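Local coordinates for protein ABC transporter (Caldanaerobius, PDB 4G68) that probably captures xylan-derived oligosaccharides outside the cell as the solute-binding component of an ABC import system, at residues I39-W44 against V70-S75; N93-I98 against M324-S329; V116-S121 against K144-P149. All coordinates share one frame; numbering follows the deposited sequence.

Contact 1: I39-W44 against V70-S75; sequences ITLTFW and VQIVES
Leu41 N donates to Gln71 O over 2.8 Å, and the bond is almost straight, 173° at the hydrogen. The same oxygen also takes a CA-H...O contact from Thr40 CA at 3.4 Å. Four more backbone bonds complete the ladder, one before this bond and three after it, in the alternating pattern of parallel strands. Leu41 O accepts from Val73 N nearly along the C=O axis, at 2.9 Å. The strands 40-45 and 71-76 are the two strands of a beta-alpha-beta unit, with helix 52-66 in the crossover. Strand 40-45 is the inner one, as strand 98-102 pairs with its other edge. Leu41, Phe43, Ile72 and Glu74 share one face of the sheet. There helix 332-353 packs on Leu41, Ile72 and Phe43. Ile72 has CG1 beside its backbone N (chi1 -57°), which leaves CG2 to meet Phe43 CB at 3.8 Å. Val70 CG1 reaches Leu41 CD1 at 3.7 Å. Glu74 OE1 accepts a hydrogen bond from Asn45 ND2. On the other face, Thr40 CG2 lies 3.8 Å from Val73 CG2. Trp44 stands on this face too, with CD1 4.0 Å from Ser75 CB. Its indole also meets helix 79-91, with a cation-pi contact to Lys85. An alanine at Trp44 would probably open a gap against that helix and leave Lys85 without its aromatic mate.

Contact 2: N93-I98 against M324-S329; sequences NEAPDI and MVSANS
A loop leaves helix 79-91 through a Schellman motif at Asn93 and leads into strand 98-102. It packs on the end of strand 317-325 and the type I turn from Ser326 to Ser329. Ile98 and Val325 form an antiparallel non-hydrogen-bonded pair here. CA-H...O contacts flank it, from Val325 CA to Asp97 O at 3.1 Å and from Ile98 CA to Met324 O at 3.3 Å. Just past the pair, Ser326 N donates to Asp97 O over 3.0 Å. Ser326 has OG beside its backbone N (chi1 -76°). From there Ser326 OG donates a hydrogen bond to Pro96 O at 2.8 Å and lies against Ala95 CB. Asn328 works with both ends of its amide. ND2 donates to Asn93 O at 3.1 Å. The acceptor lies in the amide plane of Asn328, but ND2 sits above the plane of the Asn93 carbonyl, 52° out of it. OD1 accepts a hydrogen bond from a water that also donates to Ala95 O, 2.7 Å from the water oxygen. The Asp97 carboxylate reaches two elements. OD2 accepts from Thr42 N in strand 40-45. OD1 accepts from Ser329 OG at a modelled 2.5 Å, so short that the exact length is doubtful. Ser329 OG itself accepts from Tyr331 N. The carbonyl oxygens of Asn93, Ala95, Pro96 and Asp97 are thus all met by donors, three from the turn side and one a water. Past the one bridge at Ile98, two side chains (Ser326 and Asn328) and one water supply donors that a regular strand partner would give.

Contact 3: V116-S121 against K144-P149; sequences VLQLDS and KIYGIP
Gln118 stretches across Lys144, and its atoms can be followed outward one by one. Gln118 CB lies 3.9 Å from Tyr146 CE1. Gln118 CG is anti to the backbone N (chi1 -169°) and sits 3.6 Å from Ile145 O. Gln118 CD comes 3.8 Å from Lys144 CD, and OE1 touches the same methylene. Gln118 NE2 lies near Lys144 CG and donates to Asp120 OD2, 3.1 Å away. That oxygen is nearly in the amide plane of Gln118, while NE2 approaches it from above the carboxylate plane. The lysine meets Gln118 with its methylenes, while its NZ bonds to Asn142 O. Asp120 OD2 also accepts from Ile145 N at 2.8 Å, through its syn lone pair and at an angle of 171°. The other oxygen, OD1, rests against Ile145 CG1, the two side chains crossing at about a right angle. On the carbonyl side of the same residue, Leu119 N donates to Ile145 O at 2.7 Å. Leu119 CD1 meets Ile148 CD1 at 3.5 Å. Helix 332-353 also covers this pair, with Val336 on Leu119 and Ala343 on Ile148. The Tyr146 ring receives Val116 O at its edge, in plane, and Val116 CG1 packs beside Tyr146 O. The contact joins the loop that follows helix 108-112 to the start of strand 144-160. Ile145 has both backbone polar groups taken by neighbouring residues of the loop, and Gln118 helps to fix the carboxylate that holds one of them. Leu117 O, Tyr146 O and Gly147 N are buried by the contact with no polar partner in the model, a probable cost that the bonds of Ile145 and the apolar contacts have to offset.

In the fold
The three contacts lie along one mixed sheet, on the same side of the chain's centre. Contacts 1 and 2 have centres about 11 Å apart, contacts 2 and 3 about 12 Å. Contacts 1 and 3 are about 19 Å apart between centres and do not touch. Contact 1 closes first along the chain. Contact 2 then joins residues more than 220 positions apart, and contact 3 falls in the interval between its segments. A probable backbone bond from Trp44 N to Ile98 O ties contact 1 to contact 2, and Leu117 N to Val325 O ties 2 to 3. Helix 332-353 packs on all three. They probably build one lobe of the two-lobed solute-binding fold, whose chain returns to complete it.

Contact 1: I39-W44 against V70-S75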
ATOM      1  N   ILE C  39     -26.504   3.687 -21.952  1.00 41.63           N
ATOM      2  CA  ILE C  39     -25.105   4.117 -21.759  1.00 37.70           C
ATOM      3  C   ILE C  39     -24.335   2.993 -21.056  1.00 39.06           C
ATOM      4  O   ILE C  39     -24.903   2.272 -20.208  1.00 36.45           O
ATOM      5  CB  ILE C  39     -25.080   5.475 -21.001  1.00 39.58           C
ATOM      6  CG1 ILE C  39     -25.397   6.627 -21.968  1.00 41.81           C
ATOM      7  CG2 ILE C  39     -23.792   5.739 -20.249  1.00 37.74           C
ATOM      8  CD1 ILE C  39     -25.055   6.389 -23.425  1.00 38.20           C
ATOM      9  N   THR C  40     -23.074   2.814 -21.448  1.00 33.60           N
ATOM     10  CA  THR C  40     -22.188   1.883 -20.721  1.00 38.26           C
ATOM     11  C   THR C  40     -20.843   2.523 -20.340  1.00 37.81           C
ATOM     12  O   THR C  40     -20.125   3.068 -21.172  1.00 32.51           O
ATOM     13  CB  THR C  40     -21.995   0.566 -21.483  1.00 36.21           C
ATOM     14  OG1 THR C  40     -23.255  -0.111 -21.540  1.00 36.06           O
ATOM     15  CG2 THR C  40     -20.984  -0.331 -20.768  1.00 34.88           C
ATOM     16  N   LEU C  41     -20.533   2.473 -19.051  1.00 36.25           N
ATOM     17  CA  LEU C  41     -19.259   2.966 -18.557  1.00 32.73           C
ATOM     18  C   LEU C  41     -18.273   1.818 -18.400  1.00 32.85           C
ATOM     19  O   LEU C  41     -18.656   0.672 -18.049  1.00 34.54           O
ATOM     20  CB  LEU C  41     -19.467   3.667 -17.205  1.00 32.76           C
ATOM     21  CG  LEU C  41     -20.472   4.828 -17.123  1.00 36.00           C
ATOM     22  CD1 LEU C  41     -20.799   5.160 -15.661  1.00 36.43           C
ATOM     23  CD2 LEU C  41     -19.961   6.063 -17.853  1.00 37.24           C
ATOM     24  N   THR C  42     -17.000   2.118 -18.633  1.00 32.02           N
ATOM     25  CA  THR C  42     -15.942   1.171 -18.333  1.00 28.59           C
ATOM     26  C   THR C  42     -15.272   1.527 -16.988  1.00 30.05           C
ATOM     27  O   THR C  42     -15.115   2.699 -16.638  1.00 26.81           O
ATOM     28  CB  THR C  42     -14.925   1.091 -19.462  1.00 28.60           C
ATOM     29  OG1 THR C  42     -14.503   2.417 -19.818  1.00 28.28           O
ATOM     30  CG2 THR C  42     -15.594   0.413 -20.690  1.00 30.66           C
ATOM     31  N   PHE C  43     -14.897   0.494 -16.236  1.00 27.31           N
ATOM     32  CA  PHE C  43     -14.281   0.713 -14.921  1.00 27.83           C
ATOM     33  C   PHE C  43     -13.141  -0.281 -14.793  1.00 25.44           C
ATOM     34  O   PHE C  43     -13.378  -1.483 -14.941  1.00 27.78           O
ATOM     35  CB  PHE C  43     -15.329   0.463 -13.836  1.00 26.48           C
ATOM     36  CG  PHE C  43     -14.778   0.393 -12.434  1.00 26.57           C
ATOM     37  CD1 PHE C  43     -13.905   1.384 -11.939  1.00 27.54           C
ATOM     38  CD2 PHE C  43     -15.155  -0.675 -11.589  1.00 26.98           C
ATOM     39  CE1 PHE C  43     -13.415   1.308 -10.651  1.00 25.79           C
ATOM     40  CE2 PHE C  43     -14.660  -0.742 -10.293  1.00 26.42           C
ATOM     41  CZ  PHE C  43     -13.806   0.258  -9.826  1.00 25.32           C
ATOM     42  N   TRP C  44     -11.908   0.212 -14.605  1.00 23.21           N
ATOM     43  CA  TRP C  44     -10.785  -0.686 -14.361  1.00 24.42           C
ATOM     44  C   TRP C  44     -10.357  -0.665 -12.906  1.00 24.65           C
ATOM     45  O   TRP C  44     -10.326   0.397 -12.290  1.00 22.67           O
ATOM     46  CB  TRP C  44      -9.566  -0.331 -15.208  1.00 27.45           C
ATOM     47  CG  TRP C  44      -9.778  -0.406 -16.728  1.00 29.51           C
ATOM     48  CD1 TRP C  44     -10.909  -0.822 -17.436  1.00 29.43           C
ATOM     49  CD2 TRP C  44      -8.792  -0.047 -17.764  1.00 30.21           C
ATOM     50  NE1 TRP C  44     -10.704  -0.732 -18.812  1.00 28.52           N
ATOM     51  CE2 TRP C  44      -9.450  -0.293 -19.071  1.00 30.33           C
ATOM     52  CE3 TRP C  44      -7.484   0.433 -17.738  1.00 29.21           C
ATOM     53  CZ2 TRP C  44      -8.816  -0.028 -20.273  1.00 30.77           C
ATOM     54  CZ3 TRP C  44      -6.848   0.693 -18.968  1.00 32.42           C
ATOM     55  CH2 TRP C  44      -7.503   0.463 -20.205  1.00 32.13           C
ATOM     56  N   VAL C  70     -27.656   3.326 -17.171  1.00 41.19           N
ATOM     57  CA  VAL C  70     -26.223   3.514 -17.014  1.00 42.95           C
ATOM     58  C   VAL C  70     -25.600   2.210 -16.495  1.00 43.23           C
ATOM     59  O   VAL C  70     -25.552   1.964 -15.284  1.00 42.62           O
ATOM     60  CB  VAL C  70     -25.914   4.693 -16.076  1.00 42.40           C
ATOM     61  CG1 VAL C  70     -24.430   5.022 -16.121  1.00 43.82           C
ATOM     62  CG2 VAL C  70     -26.753   5.909 -16.453  1.00 41.97           C
ATOM     63  N   GLN C  71     -25.145   1.365 -17.408  1.00 43.55           N
ATOM     64  CA  GLN C  71     -24.471   0.129 -17.007  1.00 41.13           C
ATOM     65  C   GLN C  71     -22.971   0.368 -16.812  1.00 37.72           C
ATOM     66  O   GLN C  71     -22.396   1.273 -17.406  1.00 33.49           O
ATOM     67  CB  GLN C  71     -24.718  -0.960 -18.051  1.00 41.43           C
ATOM     68  CG  GLN C  71     -26.203  -1.258 -18.232  1.00 42.58           C
ATOM     69  CD  GLN C  71     -26.812  -1.937 -17.014  1.00 44.88           C
ATOM     70  OE1 GLN C  71     -27.583  -1.329 -16.264  1.00 48.50           O
ATOM     71  NE2 GLN C  71     -26.446  -3.190 -16.797  1.00 45.83           N
ATOM     72  N   ILE C  72     -22.363  -0.433 -15.939  1.00 36.11           N
ATOM     73  CA  ILE C  72     -20.903  -0.484 -15.802  1.00 34.72           C
ATOM     74  C   ILE C  72     -20.403  -1.859 -16.214  1.00 35.34           C
ATOM     75  O   ILE C  72     -21.037  -2.880 -15.891  1.00 35.11           O
ATOM     76  CB  ILE C  72     -20.489  -0.229 -14.329  1.00 38.39           C
ATOM     77  CG1 ILE C  72     -21.027   1.128 -13.830  1.00 38.28           C
ATOM     78  CG2 ILE C  72     -18.974  -0.388 -14.129  1.00 35.44           C
ATOM     79  CD1 ILE C  72     -20.947   1.341 -12.324  1.00 40.79           C
ATOM     80  N   VAL C  73     -19.270  -1.878 -16.911  1.00 34.31           N
ATOM     81  CA  VAL C  73     -18.567  -3.115 -17.242  1.00 36.57           C
ATOM     82  C   VAL C  73     -17.149  -2.913 -16.731  1.00 36.04           C
ATOM     83  O   VAL C  73     -16.581  -1.844 -16.909  1.00 33.81           O
ATOM     84  CB  VAL C  73     -18.592  -3.404 -18.772  1.00 36.95           C
ATOM     85  CG1 VAL C  73     -17.653  -4.549 -19.138  1.00 34.47           C
ATOM     86  CG2 VAL C  73     -20.032  -3.651 -19.265  1.00 31.64           C
ATOM     87  N   GLU C  74     -16.602  -3.921 -16.056  1.00 35.42           N
ATOM     88  CA  GLU C  74     -15.261  -3.794 -15.490  1.00 35.78           C
ATOM     89  C   GLU C  74     -14.244  -4.630 -16.235  1.00 37.24           C
ATOM     90  O   GLU C  74     -14.592  -5.611 -16.884  1.00 38.26           O
ATOM     91  CB  GLU C  74     -15.272  -4.141 -13.980  1.00 37.27           C
ATOM     92  CG  GLU C  74     -15.665  -5.585 -13.676  1.00 35.13           C
ATOM     93  CD  GLU C  74     -15.334  -6.039 -12.258  1.00 33.28           C
ATOM     94  OE1 GLU C  74     -14.434  -5.455 -11.609  1.00 30.99           O
ATOM     95  OE2 GLU C  74     -15.975  -7.023 -11.810  1.00 33.20           O
ATOM     96  N   SER C  75     -12.981  -4.242 -16.151  1.00 33.25           N
ATOM     97  CA  SER C  75     -11.909  -5.136 -16.533  1.00 32.81           C
ATOM     98  C   SER C  75     -10.869  -5.148 -15.384  1.00 34.10           C
ATOM     99  O   SER C  75     -10.395  -4.100 -14.932  1.00 29.46           O
ATOM    100  CB  SER C  75     -11.337  -4.749 -17.912  1.00 34.22           C
ATOM    101  OG  SER C  75      -9.990  -5.233 -18.109  1.00 35.94           O
TER

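Contact 2: N93-I98 against M324-S329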
ATOM      1  N   ASN C  93      -4.706   8.103 -24.671  1.00 34.27           N
ATOM      2  CA  ASN C  93      -6.073   8.635 -24.649  1.00 34.43           C
ATOM      3  C   ASN C  93      -7.155   7.559 -24.763  1.00 34.46           C
ATOM      4  O   ASN C  93      -8.218   7.771 -25.359  1.00 29.80           O
ATOM      5  CB  ASN C  93      -6.252   9.735 -25.704  1.00 33.25           C
ATOM      6  CG  ASN C  93      -5.393  10.950 -25.407  1.00 34.32           C
ATOM      7  OD1 ASN C  93      -4.668  11.456 -26.274  1.00 36.08           O
ATOM      8  ND2 ASN C  93      -5.440  11.402 -24.164  1.00 35.08           N
ATOM      9  N   GLU C  94      -6.878   6.394 -24.182  1.00 32.93           N
ATOM     10  CA  GLU C  94      -7.772   5.241 -24.318  1.00 32.06           C
ATOM     11  C   GLU C  94      -8.043   4.633 -22.955  1.00 30.91           C
ATOM     12  O   GLU C  94      -8.292   3.413 -22.839  1.00 31.12           O
ATOM     13  CB  GLU C  94      -7.137   4.189 -25.204  1.00 33.20           C
ATOM     14  CG  GLU C  94      -6.518   4.777 -26.445  1.00 37.66           C
ATOM     15  CD  GLU C  94      -6.074   3.735 -27.424  1.00 38.16           C
ATOM     16  OE1 GLU C  94      -6.343   3.959 -28.616  1.00 44.87           O
ATOM     17  OE2 GLU C  94      -5.486   2.703 -27.021  1.00 37.91           O
ATOM     18  N   ALA C  95      -7.982   5.493 -21.934  1.00 28.40           N
ATOM     19  CA  ALA C  95      -8.374   5.121 -20.568  1.00 25.61           C
ATOM     20  C   ALA C  95      -9.901   4.925 -20.433  1.00 26.94           C
ATOM     21  O   ALA C  95     -10.676   5.553 -21.187  1.00 28.35           O
ATOM     22  CB  ALA C  95      -7.861   6.154 -19.587  1.00 25.05           C
ATOM     23  N   PRO C  96     -10.337   4.085 -19.458  1.00 23.24           N
ATOM     24  CA  PRO C  96     -11.734   3.840 -19.174  1.00 24.57           C
ATOM     25  C   PRO C  96     -12.361   5.068 -18.583  1.00 23.59           C
ATOM     26  O   PRO C  96     -11.659   6.000 -18.242  1.00 24.64           O
ATOM     27  CB  PRO C  96     -11.689   2.763 -18.096  1.00 26.48           C
ATOM     28  CG  PRO C  96     -10.457   3.115 -17.309  1.00 24.54           C
ATOM     29  CD  PRO C  96      -9.464   3.518 -18.386  1.00 24.16           C
ATOM     30  N   ASP C  97     -13.684   5.056 -18.490  1.00 24.24           N
ATOM     31  CA  ASP C  97     -14.440   6.150 -17.880  1.00 26.43           C
ATOM     32  C   ASP C  97     -13.976   6.335 -16.451  1.00 26.50           C
ATOM     33  O   ASP C  97     -13.689   7.471 -16.029  1.00 23.52           O
ATOM     34  CB  ASP C  97     -15.937   5.779 -17.868  1.00 26.15           C
ATOM     35  CG  ASP C  97     -16.527   5.703 -19.251  1.00 29.65           C
ATOM     36  OD1 ASP C  97     -16.593   6.778 -19.927  1.00 32.63           O
ATOM     37  OD2 ASP C  97     -16.874   4.572 -19.670  1.00 26.45           O
ATOM     38  N   ILE C  98     -13.876   5.200 -15.724  1.00 23.47           N
ATOM     39  CA  ILE C  98     -13.452   5.202 -14.319  1.00 21.99           C
ATOM     40  C   ILE C  98     -12.294   4.246 -14.102  1.00 19.78           C
ATOM     41  O   ILE C  98     -12.325   3.119 -14.588  1.00 22.63           O
ATOM     42  CB  ILE C  98     -14.573   4.757 -13.351  1.00 21.03           C
ATOM     43  CG1 ILE C  98     -15.861   5.543 -13.587  1.00 20.90           C
ATOM     44  CG2 ILE C  98     -14.130   4.997 -11.921  1.00 22.35           C
ATOM     45  CD1 ILE C  98     -17.102   4.847 -13.113  1.00 21.31           C
HETATM   46  N   MSE C 324     -10.461   7.670 -10.370  1.00 22.89           N
HETATM   47  CA  MSE C 324     -10.431   8.880 -11.237  1.00 25.35           C
HETATM   48  C   MSE C 324     -11.332   8.647 -12.436  1.00 24.77           C
HETATM   49  O   MSE C 324     -11.563   7.507 -12.849  1.00 25.90           O
HETATM   50  CB  MSE C 324      -8.987   9.184 -11.588  1.00 26.45           C
HETATM   51  CG  MSE C 324      -8.324   9.879 -10.399  1.00 23.40           C
HETATM   52 SE   MSE C 324      -6.485  10.337 -10.968  1.00 31.31          SE
HETATM   53  CE  MSE C 324      -6.085  11.373  -9.352  1.00 23.72           C
ATOM     54  N   VAL C 325     -11.863   9.749 -12.959  1.00 26.96           N
ATOM     55  CA  VAL C 325     -12.686   9.780 -14.151  1.00 24.00           C
ATOM     56  C   VAL C 325     -11.831  10.413 -15.255  1.00 24.74           C
ATOM     57  O   VAL C 325     -11.284  11.517 -15.090  1.00 23.72           O
ATOM     58  CB  VAL C 325     -13.963  10.656 -13.915  1.00 25.88           C
ATOM     59  CG1 VAL C 325     -14.709  10.915 -15.229  1.00 26.40           C
ATOM     60  CG2 VAL C 325     -14.906   9.987 -12.880  1.00 21.56           C
ATOM     61  N   SER C 326     -11.768   9.734 -16.389  1.00 26.12           N
ATOM     62  CA  SER C 326     -11.013  10.261 -17.546  1.00 27.41           C
ATOM     63  C   SER C 326     -11.583  11.565 -18.104  1.00 26.55           C
ATOM     64  O   SER C 326     -12.793  11.720 -18.172  1.00 26.13           O
ATOM     65  CB  SER C 326     -10.948   9.212 -18.637  1.00 29.94           C
ATOM     66  OG  SER C 326      -9.987   8.260 -18.224  1.00 33.12           O
ATOM     67  N   ALA C 327     -10.696  12.485 -18.514  1.00 27.84           N
ATOM     68  CA  ALA C 327     -11.118  13.810 -19.002  1.00 26.77           C
ATOM     69  C   ALA C 327     -11.944  13.639 -20.282  1.00 28.66           C
ATOM     70  O   ALA C 327     -12.882  14.398 -20.520  1.00 30.78           O
ATOM     71  CB  ALA C 327      -9.888  14.706 -19.267  1.00 24.29           C
ATOM     72  N   ASN C 328     -11.634  12.592 -21.057  1.00 29.23           N
ATOM     73  CA  ASN C 328     -12.323  12.314 -22.351  1.00 29.90           C
ATOM     74  C   ASN C 328     -13.489  11.325 -22.276  1.00 31.32           C
ATOM     75  O   ASN C 328     -13.928  10.764 -23.294  1.00 32.05           O
ATOM     76  CB  ASN C 328     -11.316  11.902 -23.437  1.00 31.94           C
ATOM     77  CG  ASN C 328     -10.758  10.512 -23.231  1.00 31.61           C
ATOM     78  OD1 ASN C 328     -10.982   9.871 -22.180  1.00 31.54           O
ATOM     79  ND2 ASN C 328     -10.024  10.027 -24.223  1.00 32.50           N
ATOM     80  N   SER C 329     -14.012  11.094 -21.074  1.00 28.56           N
ATOM     81  CA  SER C 329     -15.242  10.317 -20.977  1.00 31.91           C
ATOM     82  C   SER C 329     -16.332  11.083 -21.755  1.00 34.09           C
ATOM     83  O   SER C 329     -16.383  12.328 -21.756  1.00 33.85           O
ATOM     84  CB  SER C 329     -15.687  10.045 -19.521  1.00 27.88           C
ATOM     85  OG  SER C 329     -16.843   9.183 -19.509  1.00 24.36           O
TER
HETATM   86  O   HOH W   1     -12.553   7.429 -21.129  1.00 23.92           O

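Contact 3: V116-S121 against K144-P149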
ATOM      1  N   VAL C 116      -7.231  13.886 -16.668  1.00 26.16           N
ATOM      2  CA  VAL C 116      -8.213  13.605 -15.581  1.00 27.09           C
ATOM      3  C   VAL C 116      -9.224  14.741 -15.367  1.00 26.33           C
ATOM      4  O   VAL C 116      -8.832  15.917 -15.219  1.00 28.23           O
ATOM      5  CB  VAL C 116      -7.479  13.308 -14.255  1.00 29.48           C
ATOM      6  CG1 VAL C 116      -8.454  12.834 -13.200  1.00 24.67           C
ATOM      7  CG2 VAL C 116      -6.396  12.234 -14.449  1.00 29.20           C
ATOM      8  N   LEU C 117     -10.499  14.366 -15.322  1.00 24.82           N
ATOM      9  CA  LEU C 117     -11.642  15.277 -15.054  1.00 26.47           C
ATOM     10  C   LEU C 117     -11.562  15.889 -13.668  1.00 27.28           C
ATOM     11  O   LEU C 117     -11.480  15.138 -12.687  1.00 28.20           O
ATOM     12  CB  LEU C 117     -13.007  14.545 -15.201  1.00 27.87           C
ATOM     13  CG  LEU C 117     -14.221  15.495 -15.063  1.00 30.82           C
ATOM     14  CD1 LEU C 117     -14.168  16.591 -16.135  1.00 31.82           C
ATOM     15  CD2 LEU C 117     -15.583  14.802 -15.116  1.00 31.06           C
ATOM     16  N   GLN C 118     -11.550  17.226 -13.602  1.00 25.57           N
ATOM     17  CA  GLN C 118     -11.643  17.970 -12.331  1.00 25.97           C
ATOM     18  C   GLN C 118     -13.024  17.792 -11.693  1.00 25.65           C
ATOM     19  O   GLN C 118     -14.076  17.900 -12.365  1.00 26.31           O
ATOM     20  CB  GLN C 118     -11.392  19.450 -12.570  1.00 24.40           C
ATOM     21  CG  GLN C 118     -11.193  20.272 -11.306  1.00 27.01           C
ATOM     22  CD  GLN C 118     -11.381  21.754 -11.560  1.00 26.89           C
ATOM     23  OE1 GLN C 118     -11.108  22.241 -12.680  1.00 25.82           O
ATOM     24  NE2 GLN C 118     -11.858  22.490 -10.537  1.00 23.05           N
ATOM     25  N   LEU C 119     -13.041  17.523 -10.400  1.00 24.27           N
ATOM     26  CA  LEU C 119     -14.276  17.108  -9.764  1.00 23.21           C
ATOM     27  C   LEU C 119     -14.885  18.123  -8.791  1.00 23.55           C
ATOM     28  O   LEU C 119     -15.969  17.831  -8.251  1.00 24.89           O
ATOM     29  CB  LEU C 119     -14.080  15.755  -9.050  1.00 23.59           C
ATOM     30  CG  LEU C 119     -13.606  14.535  -9.852  1.00 26.08           C
ATOM     31  CD1 LEU C 119     -13.547  13.269  -8.980  1.00 24.64           C
ATOM     32  CD2 LEU C 119     -14.473  14.292 -11.088  1.00 25.40           C
ATOM     33  N   ASP C 120     -14.282  19.314  -8.614  1.00 22.46           N
ATOM     34  CA  ASP C 120     -14.780  20.236  -7.567  1.00 24.61           C
ATOM     35  C   ASP C 120     -16.225  20.642  -7.790  1.00 28.14           C
ATOM     36  O   ASP C 120     -16.969  20.902  -6.817  1.00 32.17           O
ATOM     37  CB  ASP C 120     -13.923  21.483  -7.447  1.00 30.75           C
ATOM     38  CG  ASP C 120     -12.524  21.144  -7.077  1.00 31.72           C
ATOM     39  OD1 ASP C 120     -12.173  21.205  -5.854  1.00 30.49           O
ATOM     40  OD2 ASP C 120     -11.828  20.708  -8.021  1.00 29.16           O
ATOM     41  N   SER C 121     -16.635  20.700  -9.063  1.00 27.14           N
ATOM     42  CA  SER C 121     -18.027  21.069  -9.389  1.00 27.77           C
ATOM     43  C   SER C 121     -19.022  19.980  -8.971  1.00 29.15           C
ATOM     44  O   SER C 121     -20.228  20.267  -8.864  1.00 25.63           O
ATOM     45  CB  SER C 121     -18.226  21.406 -10.879  1.00 26.27           C
ATOM     46  OG  SER C 121     -18.002  20.262 -11.696  1.00 25.11           O
ATOM     47  N   LYS C 144      -7.204  21.945  -6.703  1.00 27.93           N
ATOM     48  CA  LYS C 144      -8.382  21.394  -7.346  1.00 28.40           C
ATOM     49  C   LYS C 144      -8.418  19.905  -7.090  1.00 28.24           C
ATOM     50  O   LYS C 144      -7.360  19.292  -6.889  1.00 29.09           O
ATOM     51  CB  LYS C 144      -8.323  21.678  -8.852  1.00 29.73           C
ATOM     52  CG  LYS C 144      -8.400  23.172  -9.175  1.00 32.11           C
ATOM     53  CD  LYS C 144      -8.108  23.488 -10.640  1.00 38.01           C
ATOM     54  CE  LYS C 144      -6.633  23.292 -10.984  1.00 42.81           C
ATOM     55  NZ  LYS C 144      -5.762  24.414 -10.524  1.00 48.36           N
ATOM     56  N   ILE C 145      -9.619  19.321  -7.108  1.00 25.68           N
ATOM     57  CA  ILE C 145      -9.769  17.917  -6.788  1.00 27.11           C
ATOM     58  C   ILE C 145      -9.885  17.136  -8.097  1.00 27.42           C
ATOM     59  O   ILE C 145     -10.685  17.513  -8.988  1.00 26.15           O
ATOM     60  CB  ILE C 145     -11.059  17.624  -6.007  1.00 28.96           C
ATOM     61  CG1 ILE C 145     -11.176  18.494  -4.752  1.00 32.21           C
ATOM     62  CG2 ILE C 145     -11.207  16.108  -5.759  1.00 27.00           C
ATOM     63  CD1 ILE C 145     -10.459  17.981  -3.571  1.00 30.55           C
ATOM     64  N   TYR C 146      -9.137  16.031  -8.181  1.00 25.94           N
ATOM     65  CA  TYR C 146      -9.138  15.148  -9.369  1.00 23.51           C
ATOM     66  C   TYR C 146      -9.510  13.655  -9.168  1.00 22.06           C
ATOM     67  O   TYR C 146      -9.353  12.848 -10.108  1.00 21.61           O
ATOM     68  CB  TYR C 146      -7.754  15.194 -10.068  1.00 22.65           C
ATOM     69  CG  TYR C 146      -7.520  16.508 -10.752  1.00 21.70           C
ATOM     70  CD1 TYR C 146      -8.001  16.728 -12.046  1.00 22.00           C
ATOM     71  CD2 TYR C 146      -6.891  17.550 -10.086  1.00 21.76           C
ATOM     72  CE1 TYR C 146      -7.811  17.948 -12.664  1.00 22.22           C
ATOM     73  CE2 TYR C 146      -6.685  18.769 -10.694  1.00 22.87           C
ATOM     74  CZ  TYR C 146      -7.132  18.964 -11.984  1.00 23.65           C
ATOM     75  OH  TYR C 146      -6.937  20.180 -12.624  1.00 26.92           O
ATOM     76  N   GLY C 147     -10.030  13.291  -7.996  1.00 21.56           N
ATOM     77  CA  GLY C 147     -10.343  11.900  -7.725  1.00 21.35           C
ATOM     78  C   GLY C 147     -11.264  11.782  -6.512  1.00 23.87           C
ATOM     79  O   GLY C 147     -11.370  12.720  -5.727  1.00 20.07           O
ATOM     80  N   ILE C 148     -11.930  10.635  -6.399  1.00 23.69           N
ATOM     81  CA  ILE C 148     -12.775  10.311  -5.249  1.00 22.37           C
ATOM     82  C   ILE C 148     -11.961   9.275  -4.440  1.00 21.64           C
ATOM     83  O   ILE C 148     -11.759   8.159  -4.905  1.00 20.62           O
ATOM     84  CB  ILE C 148     -14.143   9.680  -5.712  1.00 23.20           C
ATOM     85  CG1 ILE C 148     -14.975  10.657  -6.604  1.00 20.97           C
ATOM     86  CG2 ILE C 148     -14.957   9.189  -4.530  1.00 20.92           C
ATOM     87  CD1 ILE C 148     -15.137  12.081  -6.078  1.00 21.80           C
ATOM     88  N   PRO C 149     -11.482   9.642  -3.231  1.00 21.96           N
ATOM     89  CA  PRO C 149     -10.684   8.697  -2.447  1.00 24.47           C
ATOM     90  C   PRO C 149     -11.568   7.532  -2.017  1.00 25.05           C
ATOM     91  O   PRO C 149     -12.810   7.714  -1.888  1.00 27.21           O
ATOM     92  CB  PRO C 149     -10.214   9.542  -1.233  1.00 22.94           C
ATOM     93  CG  PRO C 149     -10.480  10.953  -1.629  1.00 23.52           C
ATOM     94  CD  PRO C 149     -11.692  10.893  -2.501  1.00 23.33           C
TER